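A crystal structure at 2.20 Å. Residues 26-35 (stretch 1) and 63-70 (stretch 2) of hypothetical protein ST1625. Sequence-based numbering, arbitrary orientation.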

# COMPACT_ATOMS: atom_id res chain seq x y z
N GLY A 26 4.81 -20.37 1.99
CA GLY A 26 3.78 -19.84 1.11
C GLY A 26 4.32 -19.34 -0.22
O GLY A 26 3.67 -19.50 -1.24
N VAL A 27 5.51 -18.74 -0.21
CA VAL A 27 6.11 -18.23 -1.45
C VAL A 27 6.51 -19.36 -2.40
O VAL A 27 6.35 -19.25 -3.62
CB VAL A 27 7.34 -17.35 -1.14
CG1 VAL A 27 8.12 -17.04 -2.42
CG2 VAL A 27 6.89 -16.06 -0.50
N LYS A 28 7.01 -20.44 -1.82
CA LYS A 28 7.43 -21.60 -2.60
C LYS A 28 6.21 -22.11 -3.37
O LYS A 28 6.29 -22.35 -4.58
CB LYS A 28 7.96 -22.68 -1.66
CG LYS A 28 8.39 -23.97 -2.34
CD LYS A 28 8.87 -25.00 -1.33
CE LYS A 28 9.21 -26.33 -1.99
NZ LYS A 28 10.38 -26.23 -2.90
N ILE A 29 5.09 -22.25 -2.68
CA ILE A 29 3.84 -22.70 -3.29
C ILE A 29 3.42 -21.73 -4.40
O ILE A 29 3.08 -22.15 -5.51
CB ILE A 29 2.69 -22.74 -2.25
CG1 ILE A 29 3.07 -23.63 -1.07
CG2 ILE A 29 1.42 -23.28 -2.90
CD1 ILE A 29 3.08 -25.08 -1.40
N VAL A 30 3.46 -20.43 -4.11
CA VAL A 30 3.08 -19.43 -5.10
C VAL A 30 3.94 -19.50 -6.36
O VAL A 30 3.42 -19.37 -7.47
CB VAL A 30 3.19 -17.99 -4.51
CG1 VAL A 30 3.00 -16.96 -5.61
CG2 VAL A 30 2.13 -17.80 -3.43
N LEU A 31 5.24 -19.70 -6.20
CA LEU A 31 6.14 -19.79 -7.35
C LEU A 31 5.87 -21.05 -8.17
O LEU A 31 6.21 -21.10 -9.35
CB LEU A 31 7.60 -19.75 -6.90
CG LEU A 31 8.05 -18.45 -6.23
CD1 LEU A 31 9.54 -18.51 -5.89
CD2 LEU A 31 7.77 -17.28 -7.16
N GLU A 32 5.28 -22.06 -7.54
CA GLU A 32 4.95 -23.29 -8.24
C GLU A 32 3.83 -22.95 -9.22
O GLU A 32 3.93 -23.23 -10.41
CB GLU A 32 4.46 -24.38 -7.27
CG GLU A 32 5.47 -24.82 -6.23
CD GLU A 32 4.93 -25.92 -5.32
OE1 GLU A 32 5.54 -26.16 -4.25
OE2 GLU A 32 3.91 -26.55 -5.67
N ILE A 33 2.77 -22.33 -8.70
CA ILE A 33 1.62 -21.93 -9.50
C ILE A 33 2.05 -21.03 -10.65
O ILE A 33 1.59 -21.17 -11.78
CB ILE A 33 0.59 -21.15 -8.64
CG1 ILE A 33 0.07 -22.04 -7.50
CG2 ILE A 33 -0.55 -20.65 -9.51
CD1 ILE A 33 -0.63 -23.31 -7.97
N THR A 34 2.95 -20.10 -10.33
CA THR A 34 3.48 -19.16 -11.31
C THR A 34 4.14 -19.87 -12.50
O THR A 34 4.19 -19.32 -13.60
CB THR A 34 4.52 -18.22 -10.66
OG1 THR A 34 3.85 -17.27 -9.84
CG2 THR A 34 5.34 -17.50 -11.72
N LYS A 35 4.63 -21.08 -12.27
CA LYS A 35 5.30 -21.85 -13.32
C LYS A 35 4.31 -22.65 -14.17
O LYS A 35 4.53 -22.84 -15.37
CB LYS A 35 6.31 -22.81 -12.71
CG LYS A 35 7.40 -22.17 -11.86
CD LYS A 35 8.31 -21.27 -12.68
CE LYS A 35 9.54 -20.83 -11.88
NZ LYS A 35 10.47 -21.97 -11.57
N ASP A 63 7.94 -8.10 -1.30
CA ASP A 63 9.34 -8.08 -1.71
C ASP A 63 9.70 -9.36 -2.46
O ASP A 63 10.53 -9.36 -3.36
CB ASP A 63 10.25 -7.97 -0.48
CG ASP A 63 10.34 -6.56 0.08
OD1 ASP A 63 10.81 -6.43 1.22
OD2 ASP A 63 9.96 -5.59 -0.61
N LYS A 64 9.07 -10.47 -2.09
CA LYS A 64 9.39 -11.73 -2.73
C LYS A 64 8.57 -12.06 -3.96
O LYS A 64 9.11 -12.51 -4.97
CB LYS A 64 9.26 -12.87 -1.72
CG LYS A 64 10.43 -12.99 -0.76
CD LYS A 64 10.14 -14.03 0.31
CE LYS A 64 11.41 -14.49 1.00
NZ LYS A 64 12.28 -13.34 1.38
N ILE A 65 7.27 -11.79 -3.90
CA ILE A 65 6.41 -12.14 -5.02
C ILE A 65 5.60 -11.03 -5.67
O ILE A 65 4.85 -11.28 -6.61
CB ILE A 65 5.45 -13.27 -4.59
CG1 ILE A 65 4.52 -12.77 -3.48
CG2 ILE A 65 6.26 -14.45 -4.07
CD1 ILE A 65 3.53 -13.82 -3.00
N GLY A 66 5.75 -9.80 -5.19
CA GLY A 66 4.99 -8.71 -5.77
C GLY A 66 5.13 -8.60 -7.27
O GLY A 66 4.15 -8.39 -7.98
N SER A 67 6.36 -8.76 -7.76
CA SER A 67 6.67 -8.66 -9.18
C SER A 67 5.93 -9.62 -10.10
O SER A 67 5.86 -9.39 -11.30
CB SER A 67 8.18 -8.80 -9.39
OG SER A 67 8.64 -10.09 -9.00
N TYR A 68 5.39 -10.71 -9.55
CA TYR A 68 4.65 -11.68 -10.37
C TYR A 68 3.21 -11.29 -10.64
O TYR A 68 2.51 -11.97 -11.41
CB TYR A 68 4.66 -13.06 -9.72
CG TYR A 68 6.00 -13.74 -9.71
CD1 TYR A 68 6.91 -13.51 -8.69
CD2 TYR A 68 6.37 -14.60 -10.74
CE1 TYR A 68 8.17 -14.12 -8.69
CE2 TYR A 68 7.62 -15.22 -10.75
CZ TYR A 68 8.51 -14.97 -9.72
OH TYR A 68 9.74 -15.59 -9.72
N PHE A 69 2.75 -10.21 -10.01
CA PHE A 69 1.36 -9.78 -10.17
C PHE A 69 1.23 -8.37 -10.72
O PHE A 69 2.19 -7.60 -10.73
CB PHE A 69 0.65 -9.83 -8.81
CG PHE A 69 0.72 -11.17 -8.12
CD1 PHE A 69 -0.31 -12.09 -8.24
CD2 PHE A 69 1.83 -11.50 -7.33
CE1 PHE A 69 -0.25 -13.32 -7.59
CE2 PHE A 69 1.90 -12.73 -6.68
CZ PHE A 69 0.86 -13.64 -6.81
N ASP A 70 0.03 -8.05 -11.18
CA ASP A 70 -0.28 -6.71 -11.67
C ASP A 70 -1.08 -6.09 -10.53
O ASP A 70 -2.29 -6.29 -10.45
CB ASP A 70 -1.15 -6.75 -12.93
CG ASP A 70 -0.39 -7.26 -14.13
OD1 ASP A 70 0.74 -6.78 -14.36
OD2 ASP A 70 -0.94 -8.13 -14.84

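The closest approach in this contact involves a threonine that meets its neighbour through its methyl group: Thr 34 CG2 lies 3.2 Å from Tyr 68 CD2, a tight distance for two carbon atoms. The approach is oblique to the ring. The hydroxyl of Thr 34 is engaged within its own helix, where OG1 donates to Val 30 O at 3.2 Å, the same carbonyl oxygen that accepts from Thr 34 N at 3.0 Å. Threonine suits this position because its hydroxyl can hydrogen-bond to its own helix while the side chain still packs on the ring, with chi1 in the m well and the methyl making the closest approach. No hydrogen bond crosses between the two stretches, so the contact rests on the fit of carbon surfaces.

Tyr 68 also receives Leu 31, whose CD2 lies over one face of the ring, 3.5 Å from Tyr 68 CZ. The CA-to-CB bond of Leu 31 points sideways, but the length of leucine brings its end nearer the other stretch. A flat aromatic ring offers a broad surface to such a methyl, and Tyr 68 accordingly has more area covered than any other residue here, although it remains partly exposed.

One end of the contact is centred on Ile 65, which is buried and whose CA-to-CB bond points toward the helix. Its branched side chain reaches two valines: Ile 65 CG2 lies 3.6 Å from Val 27 CG1, and Ile 65 CD1 lies 4.1 Å from Val 30 CG1. The same CG2 is 4.5 Å from Leu 31 CD2, a looser contact. Val 27, Val 30, Leu 31 and Thr 34 follow spacings of three, one and three residues, which keep them on a common side of the helix. The compact valines suit positions where CA-to-CB already points toward the partner, since little reach is needed.

Val 30 CG1 also meets Phe 69, lying at the edge of its ring and 4.1 Å from CZ. The CA-to-CB bond of Phe 69 points sideways, and the long aromatic side chain brings its end nearer the helix. Nearby, the backbone turns: Tyr 68 N donates to Ile 65 O at 3.0 Å and Phe 69 N to Gly 66 O at 3.1 Å.

Lys 64 adds an aliphatic contact, its CD 3.9 Å from Val 27 CG2. Its CA-to-CB bond points toward the helix but its end leads away, so the methylenes can touch valine while the charged amine remains clear of the apolar surface.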